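Local structure of RNA-binding protein RMD9, mitochondrial (Saccharomyces cerevisiae S288C, 7A9X) at residues A[187-191]-A[214-219]; A[249-253]-A[285-290]; A[291-297]-A[325-330]. The protein binds the RNA motif 5'-AAUAA[U/C]AUUCUU-3' in the 3'-UTRs of mitochondrial mRNAs and takes part in the processing or stability of these transcripts. One frame throughout, in Å; residues are numbered along the deposited sequence.

How the contacts relate
The three contacts follow one another along an all-helical array of pentatricopeptide repeats (PPR), inferred as repeats 1 and 2 for contact 1, 3 and 4 for contact 2, and 4 and 5 for contact 3. Contact 2 lies between the others: centre to centre it is about 16 Å from contact 1 and about 13 Å from contact 3, which are about 24 Å apart. Contact 1 meets contact 2 where Pro217 CG lies 3.8 Å from Gly250 O; contacts 2 and 3 share helix 281-292. Contact 2 comes closest to the bound RNA, where Glu285 lies beside a phosphate; contacts 1 and 3 stay about 7 and 8 Å away at their nearest atoms.

Contact 1. Residues A[187-191]-A[214-219]; sequences CIRIW and FMLPLL
Met215 lays its side chain over the indole of Trp191: CG of Met215 stands 3.7 Å from the centroid of the five-membered ring of Trp191, 7° off the ring normal, a CH-pi contact over the face. SD of Met215 follows obliquely at 4.4 Å from the same centroid, 30° off the normal, which makes a Met-aromatic contact. The rotamers that allow this are t for Trp191 (chi2 71°) and m, m, t for Met215; they also bring Met215 CE to 3.6 Å from Trp191 CB and 3.4 Å from Cys187 O.

Both segments are helical, and their axes approach to 11.0 Å at a signed crossing angle of -125°. Segment 214-219 is kinked at Pro217, whose N makes no bond to the preceding turn. Ile188 and Leu218 set the register, with CA atoms 7.5 Å apart and Ile188 CD1 4.0 Å from Leu218 O. Around the methionine, Cys187 CB packs 3.7 Å from Leu218 CD1, and Trp191 CZ3 is 4.0 Å from Leu219 CD1. Cys187 SG meets the ring edge of Phe214, 4.4 Å from CZ.

Helix 184-193, the second of the inferred repeat 1, thus packs on helix 209-223, the first of repeat 2. Trp191 NE1 is hydrogen-bonded to Phe206 O, outside the interface. With 353 Å² buried and no hydrogen bond between the segments, the join depends on apolar and sulfur-aromatic packing.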
loop_
_atom_site.group_PDB
_atom_site.type_symbol
_atom_site.label_atom_id
_atom_site.label_comp_id
_atom_site.label_asym_id
_atom_site.label_seq_id
_atom_site.Cartn_x
_atom_site.Cartn_y
_atom_site.Cartn_z
ATOM N N CYS A 187 -10.514 -4.938 16.396
ATOM C CA CYS A 187 -11.901 -4.638 16.056
ATOM C C CYS A 187 -12.863 -5.569 16.781
ATOM O O CYS A 187 -13.933 -5.141 17.228
ATOM C CB CYS A 187 -12.111 -4.738 14.544
ATOM S SG CYS A 187 -11.213 -3.521 13.566
ATOM N N ILE A 188 -12.500 -6.847 16.903
ATOM C CA ILE A 188 -13.369 -7.804 17.580
ATOM C C ILE A 188 -13.407 -7.521 19.076
ATOM O O ILE A 188 -14.465 -7.605 19.710
ATOM C CB ILE A 188 -12.909 -9.241 17.276
ATOM C CG1 ILE A 188 -12.854 -9.467 15.762
ATOM C CG2 ILE A 188 -13.839 -10.251 17.930
ATOM C CD1 ILE A 188 -12.488 -10.882 15.366
ATOM N N ARG A 189 -12.260 -7.166 19.663
ATOM C CA ARG A 189 -12.217 -6.855 21.088
ATOM C C ARG A 189 -13.073 -5.636 21.409
ATOM O O ARG A 189 -13.872 -5.654 22.352
ATOM C CB ARG A 189 -10.775 -6.623 21.534
ATOM C CG ARG A 189 -9.837 -7.791 21.285
ATOM C CD ARG A 189 -8.393 -7.370 21.507
ATOM N NE ARG A 189 -7.446 -8.318 20.929
ATOM C CZ ARG A 189 -6.144 -8.089 20.796
ATOM N NH1 ARG A 189 -5.626 -6.936 21.197
ATOM N NH2 ARG A 189 -5.359 -9.011 20.256
ATOM N N ILE A 190 -12.910 -4.559 20.634
ATOM C CA ILE A 190 -13.684 -3.342 20.872
ATOM C C ILE A 190 -15.174 -3.615 20.715
ATOM O O ILE A 190 -15.995 -3.155 21.520
ATOM C CB ILE A 190 -13.216 -2.217 19.930
ATOM C CG1 ILE A 190 -11.786 -1.796 20.268
ATOM C CG2 ILE A 190 -14.158 -1.022 20.003
ATOM C CD1 ILE A 190 -11.247 -0.708 19.357
ATOM N N TRP A 191 -15.547 -4.372 19.682
ATOM C CA TRP A 191 -16.959 -4.639 19.430
ATOM C C TRP A 191 -17.565 -5.472 20.552
ATOM O O TRP A 191 -18.633 -5.139 21.080
ATOM C CB TRP A 191 -17.125 -5.338 18.079
ATOM C CG TRP A 191 -18.529 -5.783 17.791
ATOM C CD1 TRP A 191 -19.600 -4.989 17.495
ATOM C CD2 TRP A 191 -19.009 -7.133 17.760
ATOM N NE1 TRP A 191 -20.719 -5.762 17.289
ATOM C CE2 TRP A 191 -20.382 -7.081 17.445
ATOM C CE3 TRP A 191 -18.412 -8.380 17.970
ATOM C CZ2 TRP A 191 -21.168 -8.229 17.336
ATOM C CZ3 TRP A 191 -19.192 -9.517 17.862
ATOM C CH2 TRP A 191 -20.555 -9.435 17.548
ATOM N N PHE A 214 -20.474 -4.947 9.183
ATOM C CA PHE A 214 -19.021 -4.822 9.147
ATOM C C PHE A 214 -18.351 -5.981 9.863
ATOM O O PHE A 214 -17.266 -6.413 9.458
ATOM C CB PHE A 214 -18.564 -3.505 9.779
ATOM C CG PHE A 214 -17.079 -3.444 10.021
ATOM C CD1 PHE A 214 -16.222 -3.008 9.024
ATOM C CD2 PHE A 214 -16.534 -3.856 11.230
ATOM C CE1 PHE A 214 -14.857 -2.968 9.231
ATOM C CE2 PHE A 214 -15.170 -3.825 11.440
ATOM C CZ PHE A 214 -14.329 -3.376 10.441
ATOM N N MET A 215 -18.973 -6.486 10.930
ATOM C CA MET A 215 -18.314 -7.469 11.781
ATOM C C MET A 215 -18.340 -8.871 11.191
ATOM O O MET A 215 -17.427 -9.661 11.456
ATOM C CB MET A 215 -18.955 -7.468 13.169
ATOM C CG MET A 215 -18.404 -6.387 14.074
ATOM S SD MET A 215 -16.641 -6.650 14.338
ATOM C CE MET A 215 -16.088 -4.984 14.666
ATOM N N LEU A 216 -19.360 -9.190 10.389
ATOM C CA LEU A 216 -19.507 -10.548 9.867
ATOM C C LEU A 216 -18.263 -11.057 9.148
ATOM O O LEU A 216 -17.833 -12.184 9.443
ATOM C CB LEU A 216 -20.744 -10.620 8.965
ATOM C CG LEU A 216 -22.100 -10.419 9.637
ATOM C CD1 LEU A 216 -23.214 -10.399 8.604
ATOM C CD2 LEU A 216 -22.346 -11.503 10.675
ATOM N N PRO A 217 -17.643 -10.316 8.219
ATOM C CA PRO A 217 -16.424 -10.848 7.583
ATOM C C PRO A 217 -15.291 -11.108 8.560
ATOM O O PRO A 217 -14.514 -12.051 8.353
ATOM C CB PRO A 217 -16.055 -9.756 6.570
ATOM C CG PRO A 217 -17.335 -9.060 6.289
ATOM C CD PRO A 217 -18.061 -9.049 7.595
ATOM N N LEU A 218 -15.167 -10.306 9.619
ATOM C CA LEU A 218 -14.125 -10.557 10.610
ATOM C C LEU A 218 -14.453 -11.780 11.456
ATOM O O LEU A 218 -13.554 -12.542 11.830
ATOM C CB LEU A 218 -13.931 -9.331 11.501
ATOM C CG LEU A 218 -13.523 -8.029 10.811
ATOM C CD1 LEU A 218 -13.213 -6.966 11.851
ATOM C CD2 LEU A 218 -12.334 -8.250 9.892
ATOM N N LEU A 219 -15.735 -11.984 11.767
ATOM C CA LEU A 219 -16.127 -13.134 12.575
ATOM C C LEU A 219 -15.978 -14.434 11.795
ATOM O O LEU A 219 -15.567 -15.456 12.356
ATOM C CB LEU A 219 -17.564 -12.966 13.070
ATOM C CG LEU A 219 -17.817 -11.768 13.988
ATOM C CD1 LEU A 219 -19.249 -11.767 14.496
ATOM C CD2 LEU A 219 -16.833 -11.767 15.148
#

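Contact 2. Residues A[249-253]-A[285-290]. With nucleotides of chain B.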
loop_
_atom_site.group_PDB
_atom_site.type_symbol
_atom_site.label_atom_id
_atom_site.label_comp_id
_atom_site.label_asym_id
_atom_site.label_seq_id
_atom_site.Cartn_x
_atom_site.Cartn_y
_atom_site.Cartn_z
ATOM N N SER A 249 -23.842 -6.317 2.663
ATOM C CA SER A 249 -22.470 -6.348 2.167
ATOM C C SER A 249 -21.622 -7.349 2.940
ATOM O O SER A 249 -20.929 -8.184 2.348
ATOM C CB SER A 249 -21.854 -4.951 2.245
ATOM O OG SER A 249 -20.531 -4.963 1.741
ATOM N N GLY A 250 -21.657 -7.276 4.271
ATOM C CA GLY A 250 -20.883 -8.212 5.072
ATOM C C GLY A 250 -21.305 -9.654 4.857
ATOM O O GLY A 250 -20.468 -10.559 4.811
ATOM N N LEU A 251 -22.612 -9.884 4.714
ATOM C CA LEU A 251 -23.101 -11.244 4.509
ATOM C C LEU A 251 -22.701 -11.774 3.135
ATOM O O LEU A 251 -22.368 -12.957 2.993
ATOM C CB LEU A 251 -24.617 -11.285 4.684
ATOM C CG LEU A 251 -25.247 -12.653 4.951
ATOM C CD1 LEU A 251 -24.553 -13.345 6.113
ATOM C CD2 LEU A 251 -26.733 -12.501 5.232
ATOM N N ILE A 252 -22.718 -10.914 2.115
ATOM C CA ILE A 252 -22.250 -11.322 0.794
ATOM C C ILE A 252 -20.771 -11.689 0.839
ATOM O O ILE A 252 -20.354 -12.705 0.272
ATOM C CB ILE A 252 -22.526 -10.213 -0.239
ATOM C CG1 ILE A 252 -24.029 -10.061 -0.463
ATOM C CG2 ILE A 252 -21.819 -10.510 -1.557
ATOM C CD1 ILE A 252 -24.413 -8.768 -1.142
ATOM N N LYS A 253 -19.960 -10.877 1.522
ATOM C CA LYS A 253 -18.526 -11.143 1.587
ATOM C C LYS A 253 -18.237 -12.473 2.272
ATOM O O LYS A 253 -17.359 -13.226 1.835
ATOM C CB LYS A 253 -17.811 -10.000 2.309
ATOM C CG LYS A 253 -17.815 -8.683 1.550
ATOM C CD LYS A 253 -16.999 -7.621 2.272
ATOM C CE LYS A 253 -16.944 -6.330 1.472
ATOM N NZ LYS A 253 -16.039 -5.319 2.087
ATOM N N GLU A 285 -18.137 -2.257 -3.009
ATOM C CA GLU A 285 -17.394 -3.192 -2.167
ATOM C C GLU A 285 -17.737 -4.635 -2.511
ATOM O O GLU A 285 -16.844 -5.474 -2.671
ATOM C CB GLU A 285 -17.678 -2.923 -0.689
ATOM C CG GLU A 285 -17.080 -1.647 -0.139
ATOM C CD GLU A 285 -16.952 -1.683 1.370
ATOM O OE1 GLU A 285 -15.873 -2.073 1.866
ATOM O OE2 GLU A 285 -17.936 -1.339 2.059
ATOM N N THR A 286 -19.031 -4.944 -2.630
ATOM C CA THR A 286 -19.428 -6.317 -2.925
ATOM C C THR A 286 -18.971 -6.736 -4.315
ATOM O O THR A 286 -18.401 -7.821 -4.482
ATOM C CB THR A 286 -20.942 -6.478 -2.778
ATOM O OG1 THR A 286 -21.606 -5.445 -3.513
ATOM C CG2 THR A 286 -21.339 -6.393 -1.317
ATOM N N HIS A 287 -19.198 -5.886 -5.321
ATOM C CA HIS A 287 -18.753 -6.198 -6.677
ATOM C C HIS A 287 -17.259 -6.496 -6.705
ATOM O O HIS A 287 -16.829 -7.522 -7.247
ATOM C CB HIS A 287 -19.094 -5.042 -7.619
ATOM C CG HIS A 287 -18.896 -5.357 -9.070
ATOM N ND1 HIS A 287 -19.878 -5.149 -10.014
ATOM C CD2 HIS A 287 -17.826 -5.845 -9.742
ATOM C CE1 HIS A 287 -19.426 -5.507 -11.203
ATOM N NE2 HIS A 287 -18.184 -5.932 -11.066
ATOM N N LEU A 288 -16.450 -5.614 -6.110
ATOM C CA LEU A 288 -15.012 -5.856 -6.056
ATOM C C LEU A 288 -14.683 -7.116 -5.265
ATOM O O LEU A 288 -13.692 -7.792 -5.562
ATOM C CB LEU A 288 -14.292 -4.650 -5.451
ATOM C CG LEU A 288 -14.318 -3.359 -6.271
ATOM C CD1 LEU A 288 -13.620 -2.237 -5.519
ATOM C CD2 LEU A 288 -13.678 -3.574 -7.634
ATOM N N SER A 289 -15.497 -7.451 -4.261
ATOM C CA SER A 289 -15.271 -8.681 -3.511
ATOM C C SER A 289 -15.430 -9.911 -4.400
ATOM O O SER A 289 -14.681 -10.885 -4.260
ATOM C CB SER A 289 -16.219 -8.749 -2.313
ATOM O OG SER A 289 -15.936 -9.877 -1.506
ATOM N N PHE A 290 -16.393 -9.884 -5.330
ATOM C CA PHE A 290 -16.536 -10.998 -6.264
ATOM C C PHE A 290 -15.302 -11.156 -7.141
ATOM O O PHE A 290 -14.982 -12.270 -7.571
ATOM C CB PHE A 290 -17.773 -10.812 -7.146
ATOM C CG PHE A 290 -19.063 -11.196 -6.482
ATOM C CD1 PHE A 290 -19.409 -12.531 -6.325
ATOM C CD2 PHE A 290 -19.942 -10.223 -6.035
ATOM C CE1 PHE A 290 -20.603 -12.887 -5.719
ATOM C CE2 PHE A 290 -21.136 -10.573 -5.428
ATOM C CZ PHE A 290 -21.468 -11.906 -5.271
ATOM P P U B 5 -18.399 2.849 3.195
ATOM O OP1 U B 5 -18.029 1.498 3.687
ATOM O OP2 U B 5 -18.004 4.050 3.971
ATOM O "O5'" U B 5 -17.797 2.982 1.730
ATOM C "C5'" U B 5 -18.086 2.013 0.735
ATOM C "C4'" U B 5 -17.505 2.416 -0.595
ATOM O "O4'" U B 5 -18.167 3.618 -1.071
ATOM C "C3'" U B 5 -16.035 2.796 -0.572
ATOM O "O3'" U B 5 -15.165 1.680 -0.581
ATOM C "C2'" U B 5 -15.905 3.695 -1.791
ATOM O "O2'" U B 5 -15.851 2.928 -2.982
ATOM C "C1'" U B 5 -17.240 4.440 -1.752
ATOM N N1 U B 5 -17.116 5.725 -1.030
ATOM C C2 U B 5 -16.607 6.785 -1.755
ATOM O O2 U B 5 -16.293 6.686 -2.930
ATOM N N3 U B 5 -16.489 7.961 -1.059
ATOM C C4 U B 5 -16.815 8.176 0.264
ATOM O O4 U B 5 -16.649 9.295 0.748
ATOM C C5 U B 5 -17.330 7.030 0.952
ATOM C C6 U B 5 -17.457 5.869 0.297
#
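Adjacent PPR units, inferred as repeats 3 and 4, here set their first helices side by side, as expected of an alpha-solenoid. The segment axes lie 9.7 Å apart and only 5° from parallel, with Ser249 level with Thr286 (CA atoms 5.9 Å apart) and Lys253 with Ser289 (CA atoms 6.5 Å apart).

Side-chain conformation divides the interface. On its apolar side Ile252 adopts m, t, which puts its CD1 3.9 Å from Thr286 CG2 and its CG2 3.9 Å from Phe290 CE2. The p rotamer of Thr286 leaves CG2 3.5 Å from Ser249 OG, while OG1 bonds back to Tyr282 O. Phe290 also stacks with Phe303 and meets Phe268 edge-to-face.

On the polar side Lys253 is fully extended beyond its m chi1, every later torsion being t. Its CG passes 3.8 Å from Ser289 OG, which is hydrogen-bonded to Asp293, and its NZ reaches Glu285 OE1 at 3.3 Å in a salt bridge whose hydrogen bond is weak. Lys253 thereby offsets part of the carboxylate charge of Glu285 (m, t, chi3 93°), whose other oxygen, OE2, merely approaches another acidic oxygen, OP1 of U5 of chain B, to 3.3 Å.

Contact 3. Residues A[291-297]-A[325-330]; sequences IGDSKNL and SFLQNI
Leu297 forms the apolar centre, pointing toward segment 325-330 in the m, t rotamer: its CD2 is 4.0 Å from Phe326 CE1 and 3.8 Å from Ile330 CG1, and its CD1 is 3.7 Å from Ile330 CA. Phe326 (chi1 180°, chi2 46°) extends this core to Ile291, with CB 4.0 Å from Ile291 CG2.

Segment 325-330 is regular helix. Ile291 and Gly292 are helical; Asp293 (phi/psi -116/-16°), Ser294 (-75/121°), Lys295 (-69/-23°) and Asn296 (-77/103°) follow, and Leu297 resumes helix. Asn296, at the N-cap, accepts from Leu299 N through OD1. CA atoms are 4.7 Å apart for Gly292 and Phe326, 7.3 Å for Lys295 and Asn329, and 6.9 Å for Leu297 and Ile330.

At the polar edge Ser325 OG (chi1 t) donates to Gly292 O at 2.7 Å, and Asn329 ND2 adds a weak bond to the same oxygen at 3.3 Å. One water accepts from Asn329 ND2 (2.6 Å) and donates to Ile291 O (2.9 Å) and Ser294 O (3.0 Å).

The turn between the helices of the inferred repeat 4 is set against the first helix of repeat 5; Phe326 also touches Ala300 of helix 297-308 and Ile343 of helix 337-351.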
loop_
_atom_site.group_PDB
_atom_site.type_symbol
_atom_site.label_atom_id
_atom_site.label_comp_id
_atom_site.label_asym_id
_atom_site.label_seq_id
_atom_site.Cartn_x
_atom_site.Cartn_y
_atom_site.Cartn_z
ATOM N N ILE A 291 -14.600 -10.058 -7.414
ATOM C CA ILE A 291 -13.444 -10.108 -8.301
ATOM C C ILE A 291 -12.214 -10.608 -7.558
ATOM O O ILE A 291 -11.508 -11.507 -8.031
ATOM C CB ILE A 291 -13.200 -8.723 -8.924
ATOM C CG1 ILE A 291 -14.402 -8.305 -9.768
ATOM C CG2 ILE A 291 -11.918 -8.718 -9.748
ATOM C CD1 ILE A 291 -14.255 -6.935 -10.384
ATOM N N GLY A 292 -11.940 -10.040 -6.387
ATOM C CA GLY A 292 -10.697 -10.312 -5.692
ATOM C C GLY A 292 -10.759 -11.394 -4.633
ATOM O O GLY A 292 -9.714 -11.855 -4.163
ATOM N N ASP A 293 -11.964 -11.818 -4.243
ATOM C CA ASP A 293 -12.112 -12.796 -3.174
ATOM C C ASP A 293 -12.733 -14.117 -3.599
ATOM O O ASP A 293 -12.627 -15.093 -2.847
ATOM C CB ASP A 293 -12.947 -12.214 -2.023
ATOM C CG ASP A 293 -12.260 -11.056 -1.340
ATOM O OD1 ASP A 293 -11.015 -11.083 -1.243
ATOM O OD2 ASP A 293 -12.960 -10.117 -0.908
ATOM N N SER A 294 -13.377 -14.184 -4.762
ATOM C CA SER A 294 -13.990 -15.430 -5.204
ATOM C C SER A 294 -12.912 -16.398 -5.671
ATOM O O SER A 294 -12.139 -16.086 -6.586
ATOM C CB SER A 294 -14.998 -15.171 -6.324
ATOM O OG SER A 294 -16.036 -14.308 -5.889
ATOM N N LYS A 295 -12.854 -17.570 -5.035
ATOM C CA LYS A 295 -11.945 -18.609 -5.493
ATOM C C LYS A 295 -12.381 -19.192 -6.830
ATOM O O LYS A 295 -11.546 -19.759 -7.544
ATOM C CB LYS A 295 -11.827 -19.716 -4.440
ATOM C CG LYS A 295 -10.443 -19.828 -3.821
ATOM C CD LYS A 295 -9.962 -18.481 -3.306
ATOM C CE LYS A 295 -8.548 -18.574 -2.756
ATOM N NZ LYS A 295 -8.097 -17.280 -2.171
ATOM N N ASN A 296 -13.660 -19.075 -7.183
ATOM C CA ASN A 296 -14.130 -19.471 -8.507
ATOM C C ASN A 296 -13.735 -18.380 -9.492
ATOM O O ASN A 296 -14.357 -17.316 -9.549
ATOM C CB ASN A 296 -15.635 -19.704 -8.507
ATOM C CG ASN A 296 -16.174 -19.981 -9.899
ATOM O OD1 ASN A 296 -17.191 -19.428 -10.305
ATOM N ND2 ASN A 296 -15.483 -20.840 -10.641
ATOM N N LEU A 297 -12.683 -18.644 -10.268
ATOM C CA LEU A 297 -12.128 -17.629 -11.154
ATOM C C LEU A 297 -13.083 -17.270 -12.285
ATOM O O LEU A 297 -13.004 -16.163 -12.829
ATOM C CB LEU A 297 -10.794 -18.113 -11.716
ATOM C CG LEU A 297 -9.693 -18.293 -10.671
ATOM C CD1 LEU A 297 -8.451 -18.911 -11.292
ATOM C CD2 LEU A 297 -9.364 -16.957 -10.027
ATOM N N SER A 325 -5.142 -8.967 -6.448
ATOM C CA SER A 325 -5.579 -10.207 -5.816
ATOM C C SER A 325 -6.152 -11.175 -6.843
ATOM O O SER A 325 -5.934 -12.389 -6.749
ATOM C CB SER A 325 -6.610 -9.903 -4.729
ATOM O OG SER A 325 -7.162 -11.097 -4.202
ATOM N N PHE A 326 -6.886 -10.655 -7.829
ATOM C CA PHE A 326 -7.433 -11.501 -8.885
ATOM C C PHE A 326 -6.322 -12.116 -9.728
ATOM O O PHE A 326 -6.365 -13.311 -10.047
ATOM C CB PHE A 326 -8.393 -10.677 -9.745
ATOM C CG PHE A 326 -9.020 -11.438 -10.876
ATOM C CD1 PHE A 326 -9.562 -12.698 -10.674
ATOM C CD2 PHE A 326 -9.097 -10.875 -12.140
ATOM C CE1 PHE A 326 -10.150 -13.391 -11.719
ATOM C CE2 PHE A 326 -9.684 -11.562 -13.188
ATOM C CZ PHE A 326 -10.213 -12.821 -12.976
ATOM N N LEU A 327 -5.313 -11.318 -10.091
ATOM C CA LEU A 327 -4.176 -11.845 -10.838
ATOM C C LEU A 327 -3.437 -12.914 -10.043
ATOM O O LEU A 327 -3.006 -13.928 -10.603
ATOM C CB LEU A 327 -3.221 -10.710 -11.207
ATOM C CG LEU A 327 -3.698 -9.699 -12.247
ATOM C CD1 LEU A 327 -2.717 -8.544 -12.337
ATOM C CD2 LEU A 327 -3.856 -10.377 -13.598
ATOM N N GLN A 328 -3.277 -12.702 -8.737
ATOM C CA GLN A 328 -2.547 -13.663 -7.918
ATOM C C GLN A 328 -3.322 -14.966 -7.767
ATOM O O GLN A 328 -2.725 -16.049 -7.750
ATOM C CB GLN A 328 -2.230 -13.050 -6.554
ATOM C CG GLN A 328 -1.168 -11.961 -6.615
ATOM C CD GLN A 328 -1.020 -11.202 -5.310
ATOM O OE1 GLN A 328 -1.862 -11.305 -4.416
ATOM N NE2 GLN A 328 0.055 -10.431 -5.194
ATOM N N ASN A 329 -4.652 -14.882 -7.666
ATOM C CA ASN A 329 -5.464 -16.089 -7.552
ATOM C C ASN A 329 -5.418 -16.913 -8.834
ATOM O O ASN A 329 -5.406 -18.148 -8.782
ATOM C CB ASN A 329 -6.905 -15.722 -7.203
ATOM C CG ASN A 329 -7.044 -15.209 -5.788
ATOM O OD1 ASN A 329 -6.217 -15.507 -4.926
ATOM N ND2 ASN A 329 -8.097 -14.439 -5.539
ATOM N N ILE A 330 -5.404 -16.247 -9.990
ATOM C CA ILE A 330 -5.273 -16.959 -11.258
ATOM C C ILE A 330 -3.935 -17.682 -11.327
ATOM O O ILE A 330 -3.857 -18.842 -11.751
ATOM C CB ILE A 330 -5.446 -15.984 -12.439
ATOM C CG1 ILE A 330 -6.862 -15.408 -12.465
ATOM C CG2 ILE A 330 -5.118 -16.672 -13.757
ATOM C CD1 ILE A 330 -7.055 -14.348 -13.528
HETATM O O HOH W 1 -10.096 -13.926 -7.127
#